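Local coordinates for protein lytic Polysaccharide Monooxygenase (Phytophthora infestans, PDB 6Z5Y) that binds copper through a histidine brace and probably cleaves plant pectin oxidatively during infection of the host by this oomycete, at residues A[17-22]-A[162-167]; A[58-63]-A[146-151]; A[90-95]-A[122-127]. One frame throughout, in Å; residues are numbered along the deposited sequence. Where two conformers were deposited one is given.

Overall arrangement
Contacts 1 and 2 share the antiparallel sheet: strand 158-170 of contact 1 pairs with strand 143-155 of contact 2, and their centres lie about 9 Å apart. They also meet through side chains, Ala163 CB touching Met60 CE at 3.6 Å. Contact 3 joins two loops; its centre is about 16 Å from that of contact 1 and about 20 Å from that of contact 2, and Phe90 and Ile94 reach Phe147 and Trp149 of the sheet. The copper, bound by His1, His96 and Tyr164, is close to contacts 1 and 3, the nearest atoms of the side chains of Tyr164 and Val95 being about 3 Å and about 5 Å from it.

Contact 1: residues A[17-22]-A[162-167]; sequences NNWVVE and QAYKNC
Trp19 sets its CB over one face of the Tyr164 ring, 3.9 Å from the ring centroid, a CH-pi contact close to the ring normal. Its indole then turns an edge to the same phenol: the pair is an offset edge-to-face stack with planes 80° apart, and Tyr164 OH lies at the indole edge, 3.4 Å from Trp19 CD1. Gln162 CG packs over a face of the indole five-membered ring. At the tip of the same side chain, the amide NE2 of Gln162 donates to Glu22 OE1 at 2.9 Å, and the two side chains run side by side with carboxylate and amide nearly coplanar. The other amide atom, Gln162 OE1, accepts from Tyr164 OH at 2.7 Å, the donor standing well above the carbonyl plane.

These residues border the copper site of the lytic polysaccharide monooxygenase domain, one part of a longer protein, where the N-terminal His1 and His96 form the histidine brace and Tyr164 is the third protein residue at the metal. Tyr164 OH is also hydrogen-bonded to His1 N, and its ring stacks on Trp149, while Trp19 meets the His1 ring. Gln162 is thus a second-shell residue tying Tyr164 to Glu22.

Behind the side chains, Glu22 and Gln162 form an antiparallel non-hydrogen-bonded pair at the sheet edge. Two backbone hydrogen bonds engage Ala163: Val20 N donates to Ala163 O at 2.8 Å and Ala163 N to Val21 O at 3.0 Å. Where the segments diverge, a water bridges Asn18 O and Lys165 N. On the face that carries Val21 and Ala163, their CG2 and CB meet; separately, Val20 CG2 touches the CE of Lys165, whose NZ is held by the carbonyls of Phe66 and Glu68.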
ATOM      1  N   ASN A  17       4.134   1.724  12.329  1.00  9.67           N
ATOM      2  CA  ASN A  17       3.235   2.169  11.231  1.00  9.49           C
ATOM      3  C   ASN A  17       3.939   3.123  10.272  1.00  8.85           C
ATOM      4  O   ASN A  17       3.301   3.687   9.382  1.00  9.90           O
ATOM      5  CB  ASN A  17       1.983   2.805  11.806  1.00 10.16           C
ATOM      6  CG  ASN A  17       2.266   4.085  12.548  1.00 11.25           C
ATOM      7  OD1 ASN A  17       3.366   4.642  12.454  1.00 11.89           O
ATOM      8  ND2 ASN A  17       1.274   4.598  13.251  1.00 13.66           N
ATOM      9  N   ASN A  18       5.248   3.224  10.375  1.00  8.88           N
ATOM     10  CA  ASN A  18       6.056   4.169   9.591  1.00 10.28           C
ATOM     11  C   ASN A  18       6.156   3.784   8.131  1.00  8.42           C
ATOM     12  O   ASN A  18       6.129   2.610   7.772  1.00  8.29           O
ATOM     13  CB  ASN A  18       7.475   4.200  10.197  1.00 12.10           C
ATOM     14  CG  ASN A  18       8.254   5.475  10.056  1.00 13.61           C
ATOM     15  OD1 ASN A  18       7.690   6.439   9.599  1.00 17.96           O
ATOM     16  ND2 ASN A  18       9.565   5.439  10.322  1.00 19.50           N
ATOM     17  N   TRP A  19       6.438   4.806   7.336  1.00  8.98           N
ATOM     18  CA  TRP A  19       6.905   4.602   5.984  1.00  8.34           C
ATOM     19  C   TRP A  19       8.284   3.973   5.991  1.00  7.91           C
ATOM     20  O   TRP A  19       9.069   4.017   6.943  1.00  9.42           O
ATOM     21  CB  TRP A  19       6.885   5.920   5.211  1.00  9.23           C
ATOM     22  CG  TRP A  19       7.386   7.123   5.936  1.00  9.71           C
ATOM     23  CD1 TRP A  19       6.610   8.110   6.460  1.00 10.85           C
ATOM     24  CD2 TRP A  19       8.742   7.533   6.174  1.00 10.18           C
ATOM     25  NE1 TRP A  19       7.362   9.088   7.015  1.00 12.57           N
ATOM     26  CE2 TRP A  19       8.679   8.767   6.839  1.00 11.51           C
ATOM     27  CE3 TRP A  19      10.001   6.999   5.872  1.00  9.48           C
ATOM     28  CZ2 TRP A  19       9.818   9.473   7.201  1.00 12.91           C
ATOM     29  CZ3 TRP A  19      11.131   7.682   6.265  1.00 11.53           C
ATOM     30  CH2 TRP A  19      11.042   8.904   6.936  1.00 12.68           C
ATOM     31  N   VAL A  20       8.567   3.368   4.832  1.00  7.91           N
ATOM     32  CA  VAL A  20       9.882   2.740   4.553  1.00  8.10           C
ATOM     33  C   VAL A  20      10.894   3.795   4.082  1.00  7.89           C
ATOM     34  O   VAL A  20      12.028   3.804   4.547  1.00  8.74           O
ATOM     35  CB  VAL A  20       9.715   1.603   3.528  1.00  8.11           C
ATOM     36  CG1 VAL A  20      11.038   0.905   3.270  1.00  9.29           C
ATOM     37  CG2 VAL A  20       8.651   0.614   3.968  1.00  9.02           C
ATOM     38  N   VAL A  21      10.458   4.626   3.148  1.00  7.36           N
ATOM     39  CA  VAL A  21      11.233   5.807   2.724  1.00  7.71           C
ATOM     40  C   VAL A  21      10.297   6.992   2.578  1.00  7.92           C
ATOM     41  O   VAL A  21       9.068   6.823   2.361  1.00  8.09           O
ATOM     42  CB  VAL A  21      11.981   5.584   1.405  1.00  8.13           C
ATOM     43  CG1 VAL A  21      12.985   4.438   1.482  1.00  8.46           C
ATOM     44  CG2 VAL A  21      11.051   5.348   0.234  1.00  8.91           C
ATOM     45  N   GLU A  22      10.897   8.181   2.637  1.00  8.41           N
ATOM     46  CA  GLU A  22      10.237   9.454   2.316  1.00  8.59           C
ATOM     47  C   GLU A  22      11.192  10.175   1.356  1.00  9.85           C
ATOM     48  O   GLU A  22      12.330  10.444   1.749  1.00 12.07           O
ATOM     49  CB  GLU A  22       9.990  10.228   3.595  1.00  9.69           C
ATOM     50  CG  GLU A  22       9.368  11.576   3.317  1.00 11.43           C
ATOM     51  CD  GLU A  22       9.092  12.276   4.621  1.00 13.86           C
ATOM     52  OE1 GLU A  22       7.952  12.214   5.081  1.00 15.53           O
ATOM     53  OE2 GLU A  22      10.023  12.865   5.179  1.00 17.30           O
ATOM     54  N   GLN A 162       5.880   9.156   0.225  1.00  8.41           N
ATOM     55  CA  GLN A 162       6.159   8.195   1.291  1.00  8.54           C
ATOM     56  C   GLN A 162       5.749   6.814   0.787  1.00  8.38           C
ATOM     57  O   GLN A 162       4.653   6.640   0.271  1.00 10.43           O
ATOM     58  CB  GLN A 162       5.392   8.521   2.547  1.00  9.16           C
ATOM     59  CG  GLN A 162       5.817   9.826   3.181  1.00 10.19           C
ATOM     60  CD  GLN A 162       4.860  10.274   4.253  1.00 13.22           C
ATOM     61  OE1 GLN A 162       3.789   9.709   4.455  1.00 14.50           O
ATOM     62  NE2 GLN A 162       5.234  11.325   4.945  1.00 17.34           N
ATOM     63  N   ALA A 163       6.621   5.846   0.957  1.00  7.79           N
ATOM     64  CA  ALA A 163       6.360   4.476   0.527  1.00  7.60           C
ATOM     65  C   ALA A 163       6.001   3.646   1.731  1.00  6.95           C
ATOM     66  O   ALA A 163       6.819   3.511   2.643  1.00  8.37           O
ATOM     67  CB  ALA A 163       7.574   3.891  -0.144  1.00  8.83           C
ATOM     68  N   TYR A 164       4.836   2.995   1.650  1.00  7.15           N
ATOM     69  CA  TYR A 164       4.415   2.034   2.673  1.00  7.17           C
ATOM     70  C   TYR A 164       4.300   0.686   1.969  1.00  7.51           C
ATOM     71  O   TYR A 164       3.663   0.572   0.914  1.00  7.89           O
ATOM     72  CB  TYR A 164       3.075   2.437   3.287  1.00  8.35           C
ATOM     73  CG  TYR A 164       3.105   3.758   3.997  1.00  8.17           C
ATOM     74  CD1 TYR A 164       2.937   4.923   3.290  1.00  8.37           C
ATOM     75  CD2 TYR A 164       3.315   3.838   5.366  1.00  9.01           C
ATOM     76  CE1 TYR A 164       2.977   6.153   3.910  1.00  9.81           C
ATOM     77  CE2 TYR A 164       3.396   5.077   5.997  1.00 10.28           C
ATOM     78  CZ  TYR A 164       3.203   6.233   5.262  1.00 10.14           C
ATOM     79  OH  TYR A 164       3.276   7.457   5.886  1.00 12.13           O
ATOM     80  N   LYS A 165       4.887  -0.336   2.585  1.00  6.75           N
ATOM     81  CA  LYS A 165       4.863  -1.691   2.077  1.00  6.35           C
ATOM     82  C   LYS A 165       4.638  -2.639   3.227  1.00  6.55           C
ATOM     83  O   LYS A 165       5.299  -2.537   4.259  1.00  6.85           O
ATOM     84  CB  LYS A 165       6.184  -2.037   1.391  1.00  7.17           C
ATOM     85  CG  LYS A 165       6.371  -1.393   0.040  1.00  8.47           C
ATOM     86  CD  LYS A 165       7.755  -1.563  -0.529  1.00  8.50           C
ATOM     87  CE  LYS A 165       8.716  -0.551   0.044  1.00  9.22           C
ATOM     88  NZ  LYS A 165      10.119  -0.881  -0.312  1.00  9.18           N
ATOM     89  N   ASN A 166       3.758  -3.621   2.981  1.00  6.25           N
ATOM     90  CA  ASN A 166       3.623  -4.756   3.910  1.00  6.62           C
ATOM     91  C   ASN A 166       3.673  -6.041   3.091  1.00  6.41           C
ATOM     92  O   ASN A 166       3.183  -6.093   1.954  1.00  7.25           O
ATOM     93  CB  ASN A 166       2.282  -4.739   4.646  1.00  6.73           C
ATOM     94  CG  ASN A 166       1.933  -3.475   5.394  1.00  7.14           C
ATOM     95  OD1 ASN A 166       0.738  -3.218   5.568  1.00  8.57           O
ATOM     96  ND2 ASN A 166       2.899  -2.731   5.908  1.00  7.05           N
ATOM     97  N   CYS A 167       4.189  -7.080   3.709  1.00  6.65           N
ATOM     98  CA  CYS A 167       4.127  -8.462   3.222  1.00  6.72           C
ATOM     99  C   CYS A 167       3.521  -9.253   4.376  1.00  6.96           C
ATOM    100  O   CYS A 167       4.071  -9.198   5.465  1.00  8.51           O
ATOM    101  CB  CYS A 167       5.507  -9.027   2.891  1.00  7.99           C
ATOM    102  SG  CYS A 167       6.261  -8.153   1.513  1.00  9.13           S
TER
HETATM  103  O   HOH W   1       5.463   0.747   5.447  1.00  8.33           O

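Contact 2: residues A[58-63]-A[146-151]; sequences SLMDGN and RFYWLA
The Tyr148 ring takes the sulfur of Met60 at its edge, in the ring plane: SD is 5.3 Å from the centroid and 3.9 Å from Tyr148 CD2, an edge-on Met-aromatic contact. The same rim continues to the hydroxyl, where Tyr148 OH donates to Asp61 OD1 at 2.7 Å. It arrives on the syn side of the carboxylate and 17° out of its plane; carboxylate and ring are turned 63° from each other. Trp149 points away from the helix, with Ala151 CB over one face of its ring, offset toward the rim.

Met60 passes Tyr148 in the reverse direction and, its chain extended beyond CG, brings CE to 3.6 Å from Trp149 O and 3.9 Å from Leu150 CD1. One residue earlier, Leu59 crosses Leu150 at about a right angle, their CD2 methyls 4.0 Å apart. The end of helix 56-60 thereby packs against strand 143-155 on the face carrying Tyr148 and Leu150. Just past the helix, Met60 to Asn63 form a type II turn, with Gly62 at positive phi and Asn63 ND2 hydrogen-bonded to Leu59 O.

Asp61 spends its second oxygen, OD2, on a salt bridge to Arg57, so the carboxylate is gripped at both oxygens; the phenol bond and the nearby positive charge would together be expected to favour its ionised form.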
ATOM      1  N   SER A  58       4.851  -2.199  -9.417  1.00  8.15           N
ATOM      2  CA  SER A  58       5.807  -2.091 -10.544  0.50  8.80           C
ATOM      3  C   SER A  58       6.757  -0.915 -10.303  1.00  9.11           C
ATOM      4  O   SER A  58       7.891  -0.933 -10.740  1.00 10.14           O
ATOM      5  CB  SER A  58       5.083  -1.928 -11.861  0.50  8.40           C
ATOM      6  OG  SER A  58       4.330  -3.104 -12.163  0.50  8.33           O
ATOM      7  N   LEU A  59       6.233   0.154  -9.722  1.00  8.83           N
ATOM      8  CA  LEU A  59       7.046   1.342  -9.403  1.00  9.27           C
ATOM      9  C   LEU A  59       8.096   1.019  -8.342  1.00  9.53           C
ATOM     10  O   LEU A  59       9.249   1.465  -8.445  1.00 10.77           O
ATOM     11  CB  LEU A  59       6.135   2.476  -8.943  1.00  9.92           C
ATOM     12  CG  LEU A  59       6.800   3.768  -8.474  1.00 11.30           C
ATOM     13  CD1 LEU A  59       7.518   4.436  -9.628  1.00 16.14           C
ATOM     14  CD2 LEU A  59       5.744   4.668  -7.866  1.00 12.84           C
ATOM     15  N   MET A  60       7.680   0.290  -7.326  1.00  8.21           N
ATOM     16  CA  MET A  60       8.546   0.085  -6.142  1.00  8.12           C
ATOM     17  C   MET A  60       9.460  -1.143  -6.271  1.00  7.75           C
ATOM     18  O   MET A  60      10.621  -1.060  -5.832  1.00  9.07           O
ATOM     19  CB  MET A  60       7.705  -0.032  -4.872  1.00  7.32           C
ATOM     20  CG  MET A  60       6.948   1.233  -4.547  1.00  8.17           C
ATOM     21  SD  MET A  60       6.301   1.158  -2.888  1.00  8.65           S
ATOM     22  CE  MET A  60       5.452   2.731  -2.801  1.00  9.06           C
ATOM     23  N   ASP A  61       8.951  -2.270  -6.750  1.00  8.60           N
ATOM     24  CA  ASP A  61       9.714  -3.518  -6.681  1.00  9.21           C
ATOM     25  C   ASP A  61      11.020  -3.370  -7.463  1.00  9.65           C
ATOM     26  O   ASP A  61      11.036  -2.974  -8.622  1.00 10.74           O
ATOM     27  CB  ASP A  61       8.924  -4.671  -7.265  1.00  8.94           C
ATOM     28  CG  ASP A  61       7.920  -5.336  -6.353  1.00  8.81           C
ATOM     29  OD1 ASP A  61       7.776  -4.907  -5.178  1.00 10.26           O
ATOM     30  OD2 ASP A  61       7.325  -6.344  -6.819  1.00  9.87           O
ATOM     31  N   GLY A  62      12.118  -3.725  -6.826  1.00 10.36           N
ATOM     32  CA  GLY A  62      13.429  -3.679  -7.471  1.00 11.69           C
ATOM     33  C   GLY A  62      13.990  -2.284  -7.651  1.00 11.36           C
ATOM     34  O   GLY A  62      15.048  -2.141  -8.293  1.00 14.16           O
ATOM     35  N   ASN A  63      13.323  -1.276  -7.148  1.00 10.48           N
ATOM     36  CA  ASN A  63      13.776   0.110  -7.342  1.00  9.68           C
ATOM     37  C   ASN A  63      14.400   0.572  -6.054  1.00  9.04           C
ATOM     38  O   ASN A  63      13.711   0.733  -5.051  1.00  9.87           O
ATOM     39  CB  ASN A  63      12.604   0.992  -7.690  1.00 11.46           C
ATOM     40  CG  ASN A  63      12.975   2.410  -7.940  1.00 11.53           C
ATOM     41  OD1 ASN A  63      14.096   2.833  -7.591  1.00 11.04           O
ATOM     42  ND2 ASN A  63      11.982   3.115  -8.462  1.00 15.00           N
ATOM     43  N   ARG A 146       0.660  -8.751  -0.391  1.00  6.16           N
ATOM     44  CA  ARG A 146       1.529  -7.576  -0.438  1.00  6.29           C
ATOM     45  C   ARG A 146       0.683  -6.339  -0.598  1.00  6.72           C
ATOM     46  O   ARG A 146      -0.182  -6.264  -1.481  1.00  8.33           O
ATOM     47  CB  ARG A 146       2.572  -7.687  -1.539  1.00  7.00           C
ATOM     48  CG  ARG A 146       3.616  -8.757  -1.242  1.00  7.27           C
ATOM     49  CD  ARG A 146       4.678  -8.834  -2.320  1.00  8.51           C
ATOM     50  NE  ARG A 146       5.729  -9.810  -2.023  1.00  9.33           N
ATOM     51  CZ  ARG A 146       5.669 -11.118  -2.285  1.00  8.40           C
ATOM     52  NH1 ARG A 146       4.613 -11.647  -2.891  1.00  8.11           N
ATOM     53  NH2 ARG A 146       6.683 -11.904  -1.961  1.00  9.94           N
ATOM     54  N   PHE A 147       0.946  -5.369   0.260  1.00  6.24           N
ATOM     55  CA  PHE A 147       0.307  -4.037   0.225  1.00  6.42           C
ATOM     56  C   PHE A 147       1.345  -3.031  -0.194  1.00  6.27           C
ATOM     57  O   PHE A 147       2.481  -3.054   0.332  1.00  6.62           O
ATOM     58  CB  PHE A 147      -0.225  -3.710   1.615  1.00  7.07           C
ATOM     59  CG  PHE A 147      -0.794  -2.330   1.782  1.00  7.05           C
ATOM     60  CD1 PHE A 147      -1.951  -1.983   1.114  1.00  7.92           C
ATOM     61  CD2 PHE A 147      -0.147  -1.367   2.535  1.00  8.07           C
ATOM     62  CE1 PHE A 147      -2.496  -0.711   1.305  1.00  8.37           C
ATOM     63  CE2 PHE A 147      -0.677  -0.103   2.708  1.00  8.79           C
ATOM     64  CZ  PHE A 147      -1.853   0.222   2.090  1.00  8.75           C
ATOM     65  N   TYR A 148       0.953  -2.139  -1.075  1.00  6.53           N
ATOM     66  CA  TYR A 148       1.785  -1.011  -1.518  1.00  6.61           C
ATOM     67  C   TYR A 148       0.937   0.242  -1.452  1.00  6.69           C
ATOM     68  O   TYR A 148      -0.186   0.242  -1.983  1.00  7.62           O
ATOM     69  CB  TYR A 148       2.255  -1.218  -2.942  1.00  7.40           C
ATOM     70  CG  TYR A 148       3.100  -2.439  -3.188  1.00  7.45           C
ATOM     71  CD1 TYR A 148       2.549  -3.680  -3.411  1.00  8.03           C
ATOM     72  CD2 TYR A 148       4.491  -2.332  -3.216  1.00  8.65           C
ATOM     73  CE1 TYR A 148       3.376  -4.794  -3.634  1.00  8.73           C
ATOM     74  CE2 TYR A 148       5.319  -3.415  -3.438  1.00  8.72           C
ATOM     75  CZ  TYR A 148       4.758  -4.652  -3.644  1.00  9.58           C
ATOM     76  OH  TYR A 148       5.536  -5.764  -3.898  1.00 10.13           O
ATOM     77  N   TRP A 149       1.519   1.293  -0.930  1.00  6.93           N
ATOM     78  CA  TRP A 149       0.827   2.591  -0.852  1.00  6.88           C
ATOM     79  C   TRP A 149       1.877   3.671  -1.111  1.00  6.89           C
ATOM     80  O   TRP A 149       2.904   3.725  -0.417  1.00  7.89           O
ATOM     81  CB  TRP A 149       0.177   2.771   0.517  1.00  7.46           C
ATOM     82  CG  TRP A 149      -0.521   4.066   0.789  1.00  7.34           C
ATOM     83  CD1 TRP A 149      -1.142   4.890  -0.096  1.00  8.23           C
ATOM     84  CD2 TRP A 149      -0.722   4.626   2.093  1.00  7.70           C
ATOM     85  NE1 TRP A 149      -1.684   5.956   0.568  1.00  8.96           N
ATOM     86  CE2 TRP A 149      -1.477   5.801   1.920  1.00  8.31           C
ATOM     87  CE3 TRP A 149      -0.365   4.227   3.384  1.00  8.03           C
ATOM     88  CZ2 TRP A 149      -1.857   6.598   3.009  1.00  8.54           C
ATOM     89  CZ3 TRP A 149      -0.724   5.017   4.445  1.00  8.70           C
ATOM     90  CH2 TRP A 149      -1.458   6.183   4.269  1.00  8.89           C
ATOM     91  N   LEU A 150       1.626   4.480  -2.127  1.00  7.82           N
ATOM     92  CA  LEU A 150       2.449   5.670  -2.393  1.00  7.86           C
ATOM     93  C   LEU A 150       1.679   6.873  -1.901  1.00  8.23           C
ATOM     94  O   LEU A 150       0.732   7.341  -2.556  1.00  9.61           O
ATOM     95  CB  LEU A 150       2.720   5.762  -3.879  1.00  9.16           C
ATOM     96  CG  LEU A 150       3.704   6.862  -4.255  1.00 10.14           C
ATOM     97  CD1 LEU A 150       5.095   6.482  -3.836  1.00 10.87           C
ATOM     98  CD2 LEU A 150       3.625   7.232  -5.702  1.00 13.43           C
ATOM     99  N   ALA A 151       2.042   7.315  -0.693  1.00  7.92           N
ATOM    100  CA  ALA A 151       1.383   8.470  -0.086  1.00  8.52           C
ATOM    101  C   ALA A 151       2.051   9.727  -0.606  1.00  8.93           C
ATOM    102  O   ALA A 151       3.278   9.809  -0.764  1.00 10.11           O
ATOM    103  CB  ALA A 151       1.477   8.386   1.406  1.00  9.50           C
TER

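Contact 3: residues A[90-95]-A[122-127]; sequences FSRGIV and GTQQTI
Arg92 runs beside Gln124, both side chains pointing the same way. Its CB lies 3.7 Å from Gln124 O; the chain is extended at chi2 and turns at chi3 (60°), which places NE, before reaching the guanidinium. At the tip, NH1 lies 3.6 Å from Gln124 NE2, with Gln124 CB a little farther off, and donates to a water at 2.8 Å, which also accepts a weak bond from Gln124 NE2. Guanidinium and amide are thus linked through solvent, with their planes 47° apart.

Beyond Arg92 the two segments come closest at Gly93. Gly93 N donates to Gln124 O at 2.9 Å from above the carbonyl plane, while its CA makes a CA-H...O contact with Thr123 O at 3.2 Å. With no side chain on Gly93, the two backbones can come this close, CA 2.9 Å from Thr126 O. Ile127 CG2 and Val95 CG1 pack on backbone of the facing segment, against Phe90 O and Gln124 N.

Segment 122-127 is braced by an ST motif, Thr126 N donating to Thr123 OG1, and Asp121 binds both threonine hydroxyls. The arrangement belongs to the copper-site surface of the LPMO domain, where the loop after strand 88-90 carries Val95 up to the copper ligand His96.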
ATOM      1  N   PHE A  90      -7.139  -1.793   7.705  1.00  7.08           N
ATOM      2  CA  PHE A  90      -5.957  -0.998   8.033  1.00  7.25           C
ATOM      3  C   PHE A  90      -5.868  -0.798   9.539  1.00  7.09           C
ATOM      4  O   PHE A  90      -6.845  -0.949  10.296  1.00  8.01           O
ATOM      5  CB  PHE A  90      -6.020   0.342   7.304  1.00  7.89           C
ATOM      6  CG  PHE A  90      -4.689   0.917   6.870  1.00  7.45           C
ATOM      7  CD1 PHE A  90      -3.738   0.141   6.235  1.00  8.29           C
ATOM      8  CD2 PHE A  90      -4.437   2.260   7.056  1.00  8.04           C
ATOM      9  CE1 PHE A  90      -2.558   0.697   5.764  1.00  8.55           C
ATOM     10  CE2 PHE A  90      -3.275   2.811   6.546  1.00  9.65           C
ATOM     11  CZ  PHE A  90      -2.329   2.039   5.925  1.00  9.38           C
ATOM     12  N   SER A  91      -4.705  -0.354   9.985  1.00  7.20           N
ATOM     13  CA  SER A  91      -4.442  -0.198  11.429  1.00  7.39           C
ATOM     14  C   SER A  91      -5.082   1.079  11.968  1.00  7.79           C
ATOM     15  O   SER A  91      -5.199   1.190  13.192  1.00  8.38           O
ATOM     16  CB  SER A  91      -2.947  -0.195  11.705  1.00  8.22           C
ATOM     17  OG  SER A  91      -2.331   0.952  11.129  1.00  7.83           O
ATOM     18  N   ARG A  92      -5.473   1.986  11.091  1.00  7.72           N
ATOM     19  CA  ARG A  92      -5.998   3.303  11.445  1.00  7.98           C
ATOM     20  C   ARG A  92      -6.721   3.799  10.213  1.00  7.96           C
ATOM     21  O   ARG A  92      -6.860   3.060   9.208  1.00  8.65           O
ATOM     22  CB  ARG A  92      -4.858   4.230  11.899  1.00  8.41           C
ATOM     23  CG  ARG A  92      -3.779   4.411  10.838  1.00  8.52           C
ATOM     24  CD  ARG A  92      -2.888   5.618  11.083  1.00  9.65           C
ATOM     25  NE  ARG A  92      -2.201   5.509  12.372  1.00  9.51           N
ATOM     26  CZ  ARG A  92      -1.813   6.541  13.115  1.00 10.59           C
ATOM     27  NH1 ARG A  92      -1.986   7.768  12.694  1.00 11.79           N
ATOM     28  NH2 ARG A  92      -1.289   6.286  14.287  1.00 11.22           N
ATOM     29  N   GLY A  93      -7.174   5.037  10.253  1.00  8.29           N
ATOM     30  CA  GLY A  93      -7.691   5.686   9.057  1.00  8.75           C
ATOM     31  C   GLY A  93      -6.583   6.114   8.136  1.00  8.37           C
ATOM     32  O   GLY A  93      -5.407   6.187   8.555  1.00 10.24           O
ATOM     33  N   ILE A  94      -6.954   6.450   6.922  1.00  9.03           N
ATOM     34  CA  ILE A  94      -5.979   6.882   5.909  1.00  9.26           C
ATOM     35  C   ILE A  94      -6.012   8.412   5.783  1.00  9.78           C
ATOM     36  O   ILE A  94      -7.080   8.962   5.477  1.00 11.55           O
ATOM     37  CB  ILE A  94      -6.251   6.184   4.569  1.00  9.76           C
ATOM     38  CG1 ILE A  94      -6.068   4.673   4.677  1.00 10.67           C
ATOM     39  CG2 ILE A  94      -5.392   6.808   3.488  1.00 10.36           C
ATOM     40  CD1 ILE A  94      -6.546   3.920   3.461  1.00 12.67           C
ATOM     41  N   VAL A  95      -4.877   9.066   6.037  1.00 10.26           N
ATOM     42  CA  VAL A  95      -4.839  10.544   6.109  1.00 10.95           C
ATOM     43  C   VAL A  95      -3.921  11.132   5.075  1.00  9.73           C
ATOM     44  O   VAL A  95      -3.677  12.327   5.169  1.00 11.02           O
ATOM     45  CB  VAL A  95      -4.451  11.073   7.511  1.00 13.77           C
ATOM     46  CG1 VAL A  95      -5.314  10.512   8.608  1.00 15.12           C
ATOM     47  CG2 VAL A  95      -2.956  10.881   7.795  1.00 15.11           C
ATOM     48  N   GLY A 122     -10.856  10.066   5.777  1.00 15.63           N
ATOM     49  CA  GLY A 122      -9.805  11.100   5.777  1.00 16.48           C
ATOM     50  C   GLY A 122      -9.279  11.413   7.169  1.00 16.53           C
ATOM     51  O   GLY A 122      -8.264  12.172   7.252  1.00 17.30           O
ATOM     52  N   THR A 123      -9.853  10.765   8.198  1.00 14.62           N
ATOM     53  CA  THR A 123      -9.459  10.890   9.612  1.00 14.46           C
ATOM     54  C   THR A 123      -8.675   9.655  10.001  1.00 12.27           C
ATOM     55  O   THR A 123      -9.021   8.542   9.513  1.00 12.71           O
ATOM     56  CB  THR A 123     -10.646  11.068  10.585  1.00 15.04           C
ATOM     57  OG1 THR A 123     -11.399   9.884  10.871  1.00 14.88           O
ATOM     58  CG2 THR A 123     -11.611  12.147  10.111  1.00 18.28           C
ATOM     59  N   GLN A 124      -7.696   9.814  10.886  1.00 12.61           N
ATOM     60  CA  GLN A 124      -6.965   8.638  11.391  1.00 12.06           C
ATOM     61  C   GLN A 124      -7.852   7.862  12.349  1.00 10.23           C
ATOM     62  O   GLN A 124      -7.581   6.683  12.567  1.00  9.44           O
ATOM     63  CB  GLN A 124      -5.659   9.027  12.069  1.00 13.50           C
ATOM     64  CG  GLN A 124      -5.838   9.901  13.290  1.00 13.81           C
ATOM     65  CD  GLN A 124      -4.558  10.633  13.499  1.00 14.63           C
ATOM     66  OE1 GLN A 124      -4.213  11.490  12.719  1.00 17.40           O
ATOM     67  NE2 GLN A 124      -3.839  10.202  14.508  1.00 18.49           N
ATOM     68  N   GLN A 125      -8.862   8.485  12.944  1.00 10.29           N
ATOM     69  CA  GLN A 125      -9.708   7.885  13.998  1.00  9.24           C
ATOM     70  C   GLN A 125     -10.580   6.771  13.421  1.00  9.93           C
ATOM     71  O   GLN A 125     -10.830   5.789  14.119  1.00 11.58           O
ATOM     72  CB  GLN A 125     -10.591   8.959  14.614  1.00 10.86           C
ATOM     73  CG  GLN A 125      -9.856   9.976  15.489  1.00 11.71           C
ATOM     74  CD  GLN A 125      -9.220  11.113  14.743  1.00 13.59           C
ATOM     75  OE1 GLN A 125      -9.055  11.137  13.532  1.00 13.53           O
ATOM     76  NE2 GLN A 125      -8.855  12.144  15.485  1.00 20.17           N
ATOM     77  N   THR A 126     -11.065   6.943  12.210  1.00 10.33           N
ATOM     78  CA  THR A 126     -11.988   5.943  11.603  1.00 10.19           C
ATOM     79  C   THR A 126     -11.171   4.878  10.885  1.00  9.30           C
ATOM     80  O   THR A 126     -10.440   5.213   9.967  1.00 10.15           O
ATOM     81  CB  THR A 126     -12.928   6.621  10.623  1.00 11.82           C
ATOM     82  OG1 THR A 126     -13.696   7.557  11.371  1.00 13.49           O
ATOM     83  CG2 THR A 126     -13.864   5.643   9.960  1.00 12.63           C
ATOM     84  N   ILE A 127     -11.309   3.629  11.268  1.00  9.30           N
ATOM     85  CA  ILE A 127     -10.504   2.569  10.656  1.00  8.93           C
ATOM     86  C   ILE A 127     -10.840   2.432   9.172  1.00  8.98           C
ATOM     87  O   ILE A 127     -12.001   2.339   8.818  1.00 10.01           O
ATOM     88  CB  ILE A 127     -10.735   1.252  11.395  1.00 10.00           C
ATOM     89  CG1 ILE A 127     -10.452   1.387  12.885  1.00 10.22           C
ATOM     90  CG2 ILE A 127      -9.943   0.126  10.761  1.00 10.95           C
ATOM     91  CD1 ILE A 127      -9.100   1.909  13.230  1.00 10.72           C
TER
HETATM   92  O   HOH W   2      -0.869   9.590  14.522  1.00 22.66           O